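PDB 7D78: DltD domain-containing protein from Beauveria bassiana, which is a fungal thioesterase of the alpha/beta hydrolase fold that probably closes polyketide chains into medium-ring lactones. Local coordinates for residues Ile39-Phe44 and Asp92-Pro97; Tyr85-Ile90 and Leu104-Asp109. All blocks are in the same frame, centred on the assembly; numbering follows the deposited sequence.

Interaction 1. Residues Ile39-Phe44 and Asp92-Pro97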
ATOM      1  N   ILE A  39      -2.070 -13.987 -14.786  1.00 19.65           N
ATOM      2  CA  ILE A  39      -3.191 -14.927 -14.755  1.00 22.23           C
ATOM      3  C   ILE A  39      -3.331 -15.485 -13.345  1.00 23.59           C
ATOM      4  O   ILE A  39      -2.396 -16.100 -12.823  1.00 19.91           O
ATOM      5  CB  ILE A  39      -2.997 -16.074 -15.759  1.00 20.48           C
ATOM      6  CG1 ILE A  39      -2.707 -15.537 -17.157  1.00 28.33           C
ATOM      7  CG2 ILE A  39      -4.213 -17.003 -15.745  1.00 24.23           C
ATOM      8  CD1 ILE A  39      -3.919 -15.210 -17.934  1.00 36.78           C
ATOM      9  N   ILE A  40      -4.509 -15.296 -12.741  1.00 20.18           N
ATOM     10  CA  ILE A  40      -4.876 -15.946 -11.483  1.00 20.06           C
ATOM     11  C   ILE A  40      -5.602 -17.242 -11.825  1.00 21.50           C
ATOM     12  O   ILE A  40      -6.495 -17.244 -12.680  1.00 18.04           O
ATOM     13  CB  ILE A  40      -5.781 -15.031 -10.635  1.00 19.57           C
ATOM     14  CG1 ILE A  40      -5.061 -13.721 -10.273  1.00 23.65           C
ATOM     15  CG2 ILE A  40      -6.333 -15.776  -9.414  1.00 18.25           C
ATOM     16  CD1 ILE A  40      -3.851 -13.915  -9.396  1.00 22.71           C
ATOM     17  N   ARG A  41      -5.244 -18.338 -11.157  1.00 17.12           N
ATOM     18  CA  ARG A  41      -5.835 -19.644 -11.429  1.00 20.49           C
ATOM     19  C   ARG A  41      -6.556 -20.185 -10.203  1.00 20.00           C
ATOM     20  O   ARG A  41      -6.083 -20.035  -9.071  1.00 21.59           O
ATOM     21  CB  ARG A  41      -4.753 -20.657 -11.898  1.00 21.82           C
ATOM     22  CG  ARG A  41      -4.026 -20.162 -13.152  1.00 18.14           C
ATOM     23  CD  ARG A  41      -3.142 -21.209 -13.830  1.00 22.51           C
ATOM     24  NE  ARG A  41      -2.664 -20.661 -15.103  1.00 25.13           N
ATOM     25  CZ  ARG A  41      -1.634 -19.828 -15.203  1.00 24.14           C
ATOM     26  NH1 ARG A  41      -0.960 -19.481 -14.107  1.00 22.69           N
ATOM     27  NH2 ARG A  41      -1.272 -19.346 -16.387  1.00 28.36           N
ATOM     28  N   GLY A  42      -7.692 -20.844 -10.434  1.00 22.59           N
ATOM     29  CA  GLY A  42      -8.452 -21.401  -9.332  1.00 19.07           C
ATOM     30  C   GLY A  42      -9.446 -22.459  -9.771  1.00 21.81           C
ATOM     31  O   GLY A  42      -9.569 -22.780 -10.956  1.00 22.20           O
ATOM     32  N   ARG A  43     -10.148 -23.017  -8.776  1.00 19.66           N
ATOM     33  CA  ARG A  43     -11.200 -24.006  -8.989  1.00 23.28           C
ATOM     34  C   ARG A  43     -12.550 -23.307  -8.948  1.00 20.86           C
ATOM     35  O   ARG A  43     -12.841 -22.589  -7.989  1.00 22.49           O
ATOM     36  CB  ARG A  43     -11.192 -25.088  -7.913  1.00 22.46           C
ATOM     37  CG  ARG A  43      -9.899 -25.850  -7.733  1.00 25.37           C
ATOM     38  CD  ARG A  43     -10.104 -26.851  -6.618  1.00 28.73           C
ATOM     39  NE  ARG A  43      -9.039 -27.847  -6.556  1.00 30.46           N
ATOM     40  CZ  ARG A  43      -9.098 -28.945  -5.814  1.00 30.46           C
ATOM     41  NH1 ARG A  43     -10.175 -29.195  -5.078  1.00 29.64           N
ATOM     42  NH2 ARG A  43      -8.081 -29.795  -5.815  1.00 28.18           N
ATOM     43  N   PHE A  44     -13.367 -23.525  -9.974  1.00 19.75           N
ATOM     44  CA  PHE A  44     -14.714 -22.971 -10.036  1.00 21.74           C
ATOM     45  C   PHE A  44     -15.712 -24.110  -9.895  1.00 22.84           C
ATOM     46  O   PHE A  44     -15.739 -25.022 -10.729  1.00 25.19           O
ATOM     47  CB  PHE A  44     -14.940 -22.213 -11.340  1.00 21.17           C
ATOM     48  CG  PHE A  44     -16.273 -21.532 -11.417  1.00 22.22           C
ATOM     49  CD1 PHE A  44     -16.555 -20.447 -10.600  1.00 21.67           C
ATOM     50  CD2 PHE A  44     -17.248 -21.982 -12.295  1.00 26.67           C
ATOM     51  CE1 PHE A  44     -17.777 -19.806 -10.663  1.00 21.37           C
ATOM     52  CE2 PHE A  44     -18.480 -21.349 -12.370  1.00 24.22           C
ATOM     53  CZ  PHE A  44     -18.749 -20.257 -11.550  1.00 26.12           C
ATOM     54  N   ASP A  92      -0.597 -22.126  -8.228  1.00 22.02           N
ATOM     55  CA  ASP A  92      -0.739 -22.261  -9.671  1.00 22.73           C
ATOM     56  C   ASP A  92      -0.744 -20.921 -10.402  1.00 23.79           C
ATOM     57  O   ASP A  92      -0.692 -20.911 -11.636  1.00 21.93           O
ATOM     58  CB  ASP A  92      -2.039 -23.022 -10.018  1.00 18.91           C
ATOM     59  CG  ASP A  92      -1.972 -24.521  -9.686  1.00 28.33           C
ATOM     60  OD1 ASP A  92      -0.860 -25.080  -9.547  1.00 28.36           O
ATOM     61  OD2 ASP A  92      -3.051 -25.145  -9.578  1.00 24.62           O
ATOM     62  N   SER A  93      -0.817 -19.794  -9.687  1.00 19.94           N
ATOM     63  CA  SER A  93      -1.049 -18.514 -10.339  1.00 19.07           C
ATOM     64  C   SER A  93       0.249 -17.839 -10.768  1.00 20.88           C
ATOM     65  O   SER A  93       1.315 -18.054 -10.183  1.00 19.37           O
ATOM     66  CB  SER A  93      -1.826 -17.573  -9.417  1.00 20.21           C
ATOM     67  OG  SER A  93      -3.101 -18.101  -9.150  1.00 18.10           O
ATOM     68  N   ASP A  94       0.139 -17.010 -11.803  1.00 20.11           N
ATOM     69  CA  ASP A  94       1.231 -16.126 -12.190  1.00 20.36           C
ATOM     70  C   ASP A  94       1.620 -15.206 -11.036  1.00 22.73           C
ATOM     71  O   ASP A  94       0.875 -15.016 -10.073  1.00 21.47           O
ATOM     72  CB  ASP A  94       0.828 -15.247 -13.374  1.00 19.39           C
ATOM     73  CG  ASP A  94       0.671 -16.016 -14.662  1.00 23.24           C
ATOM     74  OD1 ASP A  94       0.978 -17.221 -14.695  1.00 18.72           O
ATOM     75  OD2 ASP A  94       0.241 -15.385 -15.649  1.00 25.21           O
ATOM     76  N   GLY A  95       2.794 -14.597 -11.166  1.00 18.30           N
ATOM     77  CA  GLY A  95       3.199 -13.550 -10.252  1.00 21.82           C
ATOM     78  C   GLY A  95       4.645 -13.718  -9.838  1.00 21.52           C
ATOM     79  O   GLY A  95       5.034 -14.796  -9.378  1.00 23.60           O
ATOM     80  N   SER A  96       5.445 -12.662  -9.986  1.00 23.31           N
ATOM     81  CA  SER A  96       6.870 -12.690  -9.673  1.00 20.06           C
ATOM     82  C   SER A  96       7.255 -11.384  -8.986  1.00 24.14           C
ATOM     83  O   SER A  96       6.780 -10.315  -9.389  1.00 22.99           O
ATOM     84  CB  SER A  96       7.724 -12.873 -10.934  1.00 29.10           C
ATOM     85  OG  SER A  96       7.245 -13.965 -11.701  1.00 37.88           O
ATOM     86  N   PRO A  97       8.113 -11.431  -7.952  1.00 22.39           N
ATOM     87  CA  PRO A  97       8.725 -12.654  -7.413  1.00 21.66           C
ATOM     88  C   PRO A  97       7.735 -13.607  -6.731  1.00 24.82           C
ATOM     89  O   PRO A  97       6.658 -13.194  -6.297  1.00 19.09           O
ATOM     90  CB  PRO A  97       9.758 -12.128  -6.392  1.00 25.52           C
ATOM     91  CG  PRO A  97       9.448 -10.722  -6.171  1.00 24.22           C
ATOM     92  CD  PRO A  97       8.690 -10.207  -7.368  1.00 26.50           C
TER
HETATM   93  O   HOH W   1       1.427 -18.324 -17.159  1.00 38.02           O

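Interaction 2. Residues Tyr85-Ile90 and Leu104-Asp109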
ATOM      1  N   TYR A  85      -9.178 -19.711  -5.347  1.00 21.34           N
ATOM      2  CA  TYR A  85      -8.075 -19.382  -6.239  1.00 19.47           C
ATOM      3  C   TYR A  85      -6.781 -19.234  -5.451  1.00 20.55           C
ATOM      4  O   TYR A  85      -6.784 -18.975  -4.242  1.00 19.12           O
ATOM      5  CB  TYR A  85      -8.364 -18.086  -7.044  1.00 18.52           C
ATOM      6  CG  TYR A  85      -8.340 -16.836  -6.176  1.00 19.47           C
ATOM      7  CD1 TYR A  85      -9.462 -16.452  -5.451  1.00 21.45           C
ATOM      8  CD2 TYR A  85      -7.180 -16.071  -6.052  1.00 19.13           C
ATOM      9  CE1 TYR A  85      -9.439 -15.324  -4.626  1.00 19.28           C
ATOM     10  CE2 TYR A  85      -7.139 -14.953  -5.230  1.00 18.77           C
ATOM     11  CZ  TYR A  85      -8.268 -14.586  -4.523  1.00 17.49           C
ATOM     12  OH  TYR A  85      -8.221 -13.477  -3.728  1.00 17.49           O
ATOM     13  N   ASP A  86      -5.669 -19.439  -6.160  1.00 16.59           N
ATOM     14  CA  ASP A  86      -4.343 -19.135  -5.634  1.00 20.68           C
ATOM     15  C   ASP A  86      -4.040 -17.666  -5.877  1.00 18.20           C
ATOM     16  O   ASP A  86      -4.027 -17.234  -7.039  1.00 17.80           O
ATOM     17  CB  ASP A  86      -3.274 -19.996  -6.305  1.00 17.68           C
ATOM     18  CG  ASP A  86      -3.335 -21.463  -5.870  1.00 22.80           C
ATOM     19  OD1 ASP A  86      -3.765 -21.733  -4.733  1.00 20.85           O
ATOM     20  OD2 ASP A  86      -2.913 -22.339  -6.656  1.00 21.36           O
ATOM     21  N   PRO A  87      -3.796 -16.867  -4.843  1.00 17.93           N
ATOM     22  CA  PRO A  87      -3.491 -15.451  -5.079  1.00 18.14           C
ATOM     23  C   PRO A  87      -2.194 -15.280  -5.862  1.00 17.30           C
ATOM     24  O   PRO A  87      -1.410 -16.209  -6.062  1.00 17.57           O
ATOM     25  CB  PRO A  87      -3.376 -14.861  -3.663  1.00 16.44           C
ATOM     26  CG  PRO A  87      -4.131 -15.847  -2.772  1.00 19.09           C
ATOM     27  CD  PRO A  87      -3.840 -17.191  -3.405  1.00 15.04           C
ATOM     28  N   ARG A  88      -1.979 -14.041  -6.297  1.00 17.37           N
ATOM     29  CA  ARG A  88      -0.799 -13.668  -7.071  1.00 15.71           C
ATOM     30  C   ARG A  88       0.493 -14.192  -6.445  1.00 15.92           C
ATOM     31  O   ARG A  88       0.716 -14.048  -5.241  1.00 20.03           O
ATOM     32  CB  ARG A  88      -0.745 -12.144  -7.183  1.00 18.66           C
ATOM     33  CG  ARG A  88       0.479 -11.633  -7.952  1.00 21.85           C
ATOM     34  CD  ARG A  88       0.515 -10.126  -7.937  1.00 18.70           C
ATOM     35  NE  ARG A  88      -0.604  -9.552  -8.675  1.00 18.38           N
ATOM     36  CZ  ARG A  88      -0.484  -8.954  -9.854  1.00 21.15           C
ATOM     37  NH1 ARG A  88       0.703  -8.867 -10.429  1.00 17.47           N
ATOM     38  NH2 ARG A  88      -1.550  -8.447 -10.457  1.00 20.11           N
ATOM     39  N   SER A  89       1.330 -14.823  -7.282  1.00 16.27           N
ATOM     40  CA  SER A  89       2.666 -15.348  -6.981  1.00 20.11           C
ATOM     41  C   SER A  89       2.645 -16.594  -6.103  1.00 23.65           C
ATOM     42  O   SER A  89       3.708 -17.012  -5.618  1.00 21.41           O
ATOM     43  CB  SER A  89       3.578 -14.287  -6.337  1.00 17.72           C
ATOM     44  OG  SER A  89       3.376 -14.239  -4.938  1.00 20.47           O
ATOM     45  N   ILE A  90       1.475 -17.213  -5.908  1.00 18.84           N
ATOM     46  CA  ILE A  90       1.294 -18.370  -5.042  1.00 19.94           C
ATOM     47  C   ILE A  90       0.733 -19.528  -5.866  1.00 21.29           C
ATOM     48  O   ILE A  90      -0.126 -19.325  -6.729  1.00 17.67           O
ATOM     49  CB  ILE A  90       0.343 -18.029  -3.873  1.00 20.48           C
ATOM     50  CG1 ILE A  90       0.969 -16.951  -2.984  1.00 19.67           C
ATOM     51  CG2 ILE A  90      -0.046 -19.282  -3.089  1.00 19.77           C
ATOM     52  CD1 ILE A  90       0.012 -16.360  -1.966  1.00 23.02           C
ATOM     53  N   LEU A 104      -2.325  -5.522  -0.508  1.00 15.07           N
ATOM     54  CA  LEU A 104      -3.026  -4.518  -1.306  1.00 19.31           C
ATOM     55  C   LEU A 104      -3.100  -4.920  -2.778  1.00 18.85           C
ATOM     56  O   LEU A 104      -4.083  -4.604  -3.454  1.00 20.99           O
ATOM     57  CB  LEU A 104      -2.350  -3.148  -1.146  1.00 22.34           C
ATOM     58  CG  LEU A 104      -2.408  -2.553   0.273  1.00 23.86           C
ATOM     59  CD1 LEU A 104      -1.680  -1.215   0.321  1.00 24.27           C
ATOM     60  CD2 LEU A 104      -3.850  -2.391   0.754  1.00 21.51           C
ATOM     61  N   GLN A 105      -2.082  -5.620  -3.295  1.00 18.03           N
ATOM     62  CA  GLN A 105      -2.191  -6.139  -4.657  1.00 18.91           C
ATOM     63  C   GLN A 105      -3.226  -7.250  -4.736  1.00 17.37           C
ATOM     64  O   GLN A 105      -3.972  -7.342  -5.719  1.00 16.01           O
ATOM     65  CB  GLN A 105      -0.842  -6.656  -5.165  1.00 18.89           C
ATOM     66  CG  GLN A 105      -0.914  -6.991  -6.657  1.00 18.17           C
ATOM     67  CD  GLN A 105      -1.415  -5.802  -7.484  1.00 25.69           C
ATOM     68  OE1 GLN A 105      -0.781  -4.747  -7.504  1.00 24.34           O
ATOM     69  NE2 GLN A 105      -2.559  -5.967  -8.159  1.00 17.26           N
ATOM     70  N   GLN A 106      -3.279  -8.112  -3.716  1.00 15.59           N
ATOM     71  CA  GLN A 106      -4.318  -9.138  -3.671  1.00 16.82           C
ATOM     72  C   GLN A 106      -5.704  -8.508  -3.638  1.00 16.33           C
ATOM     73  O   GLN A 106      -6.639  -9.014  -4.273  1.00 15.80           O
ATOM     74  CB  GLN A 106      -4.120 -10.045  -2.451  1.00 19.41           C
ATOM     75  CG  GLN A 106      -2.972 -11.025  -2.598  1.00 18.38           C
ATOM     76  CD  GLN A 106      -2.915 -12.025  -1.455  1.00 20.28           C
ATOM     77  OE1 GLN A 106      -3.892 -12.217  -0.738  1.00 18.97           O
ATOM     78  NE2 GLN A 106      -1.770 -12.672  -1.288  1.00 18.88           N
ATOM     79  N   ALA A 107      -5.855  -7.394  -2.910  1.00 16.27           N
ATOM     80  CA  ALA A 107      -7.139  -6.691  -2.874  1.00 13.16           C
ATOM     81  C   ALA A 107      -7.533  -6.175  -4.255  1.00 19.08           C
ATOM     82  O   ALA A 107      -8.690  -6.317  -4.680  1.00 17.02           O
ATOM     83  CB  ALA A 107      -7.084  -5.539  -1.867  1.00 15.11           C
ATOM     84  N   GLU A 108      -6.589  -5.561  -4.976  1.00 15.49           N
ATOM     85  CA  GLU A 108      -6.914  -5.073  -6.317  1.00 13.86           C
ATOM     86  C   GLU A 108      -7.151  -6.233  -7.285  1.00 15.86           C
ATOM     87  O   GLU A 108      -8.043  -6.164  -8.146  1.00 18.04           O
ATOM     88  CB  GLU A 108      -5.797  -4.158  -6.840  1.00 16.72           C
ATOM     89  CG  GLU A 108      -5.703  -2.809  -6.144  1.00 18.75           C
ATOM     90  CD  GLU A 108      -4.626  -1.915  -6.747  1.00 20.14           C
ATOM     91  OE1 GLU A 108      -4.512  -1.873  -7.981  1.00 19.58           O
ATOM     92  OE2 GLU A 108      -3.899  -1.247  -5.979  1.00 18.54           O
ATOM     93  N   ASP A 109      -6.360  -7.302  -7.168  1.00 14.41           N
ATOM     94  CA  ASP A 109      -6.582  -8.484  -8.003  1.00 15.12           C
ATOM     95  C   ASP A 109      -8.009  -8.992  -7.868  1.00 15.51           C
ATOM     96  O   ASP A 109      -8.602  -9.467  -8.848  1.00 17.29           O
ATOM     97  CB  ASP A 109      -5.600  -9.603  -7.634  1.00 16.54           C
ATOM     98  CG  ASP A 109      -4.177  -9.337  -8.108  1.00 18.45           C
ATOM     99  OD1 ASP A 109      -3.965  -8.397  -8.900  1.00 18.11           O
ATOM    100  OD2 ASP A 109      -3.261 -10.083  -7.670  1.00 16.67           O
TER
HETATM  101  O   HOH W   2      -6.426 -11.601  -4.836  1.00 19.99           O
HETATM  102  O   HOH W   3      -3.889 -12.018  -5.922  1.00 18.72           O
HETATM  103  O   HOH W   4       0.300 -12.214  -3.224  1.00 23.37           O

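Interaction 1. Residues Ile39-Phe44 and Asp92-Pro97
Arg41 and Ile39, on strand 39-45 near one edge of the alpha/beta hydrolase sheet, hold the loop that follows the neighbouring strand 81-86. One backbone bond and several side-chain-to-backbone bonds join the two. Asp94 N donates to Ile39 O over 2.9 Å, and the Asp94 carboxylate reaches back to the same residue: OD2 takes the N-H of Ile39 at 2.8 Å from above the carboxylate plane. An aspartate suits this place because its short side chain, lying alongside Ile39, lets one residue both give and receive. Ser93 is shorter still, which lets its OG sit against the strand backbone; it accepts a nearly straight bond (176°) from Arg41 N at 2.9 Å, and is tied also to Asp86 O at the end of strand 81-86.

The charged part belongs to Arg41. Extended from CG to NE, its chain carries NH1 to the loop, with its partners at the edge of the guanidinium: a salt bridge to Asp94 OD1 at 3.0 Å and a second bond to Asp92 O. Asp94 OD1 lies in the guanidinium plane, although the two flat groups are turned 65° apart. NE has its own salt bridge to Glu31 on strand 28-33, so the guanidinium is fixed from two directions. Ile39 CG2 lies 3.7 Å above one guanidinium face, toward its rim. A water bridges the pair, accepting from Arg41 NH2 and donating to Asp94 OD1 at 2.7 Å.

Interaction 2. Residues Tyr85-Ile90 and Leu104-Asp109
Arg88 grips Asp109 side-on through two nitrogens, a bidentate salt bridge that ties the type II turn Pro87-Ile90, just after strand 81-86, back onto helix 103-118, the next helix of the alpha/beta hydrolase fold, within one strand-to-helix connection. NE donates to Asp109 OD2 and NH2 to OD1, both at 2.9 Å and both close to straight. The guanidinium and carboxylate are nearly coplanar, 23° apart, and OD2 is met on its syn lone pair. Arg88 leaves the turn with CG opposite the backbone N (chi1 179°) and then bends at chi3 (-66°), which brings the edge bearing NE and NH2 against the acid. NH1 has a salt bridge to Asp36. Asp109 OD1 takes a further bond from Gln105 NE2, one helical turn earlier and from above the carboxylate plane. With an alanine in place of Arg88, Asp109 would probably lose the cationic mate of its buried carboxylate, keeping Gln105 NE2 and a water, and Gln105 the flat group it covers.

Waters extend this polar core: one accepts from Arg88 N and donates to Asp109 OD2, another links Arg88 O with Gln106 NE2, and a third joins Tyr85 OH to Gln106 O. Around them lies the packing. Gln105 lays its aliphatic part over one face of the guanidinium, CG 3.3 Å from Arg88 NE. Gln106 stretches its chain beyond CG so that its amide meets Pro87, NE2 3.6 Å from CB, while Ile90 CD1 touches the same nitrogen more loosely. Pro87 opens the turn, its O accepting from Ile90 N, and its ring offers hydrocarbon to the amide. The paired bonds hold guanidinium and carboxylate in line and tie turn to helix, and the neighbouring glutamine is likely to stabilise the carboxylate as an anion.

In the fold
Both contacts fasten the connection between strand 81-86 and helix 103-118, and their segments alternate along the chain, with centres about 8 Å apart. Interaction 1 ties the loop to the adjacent strand 39-45 in a partly buried place; its arginine meets the aspartate through NH1, with the flat groups well turned apart, and bonds to the backbone share the work. Interaction 2 is buried and joins the turn to the helix by a two-nitrogen, nearly coplanar salt bridge, bridging waters and aliphatic packing. Asp86 connects the two, its OD2 meeting Asp92 N. The second subunit also reaches the helix of interaction 2, where its Lys241 and Arg179 pair with Glu108, whereas it does not touch interaction 1.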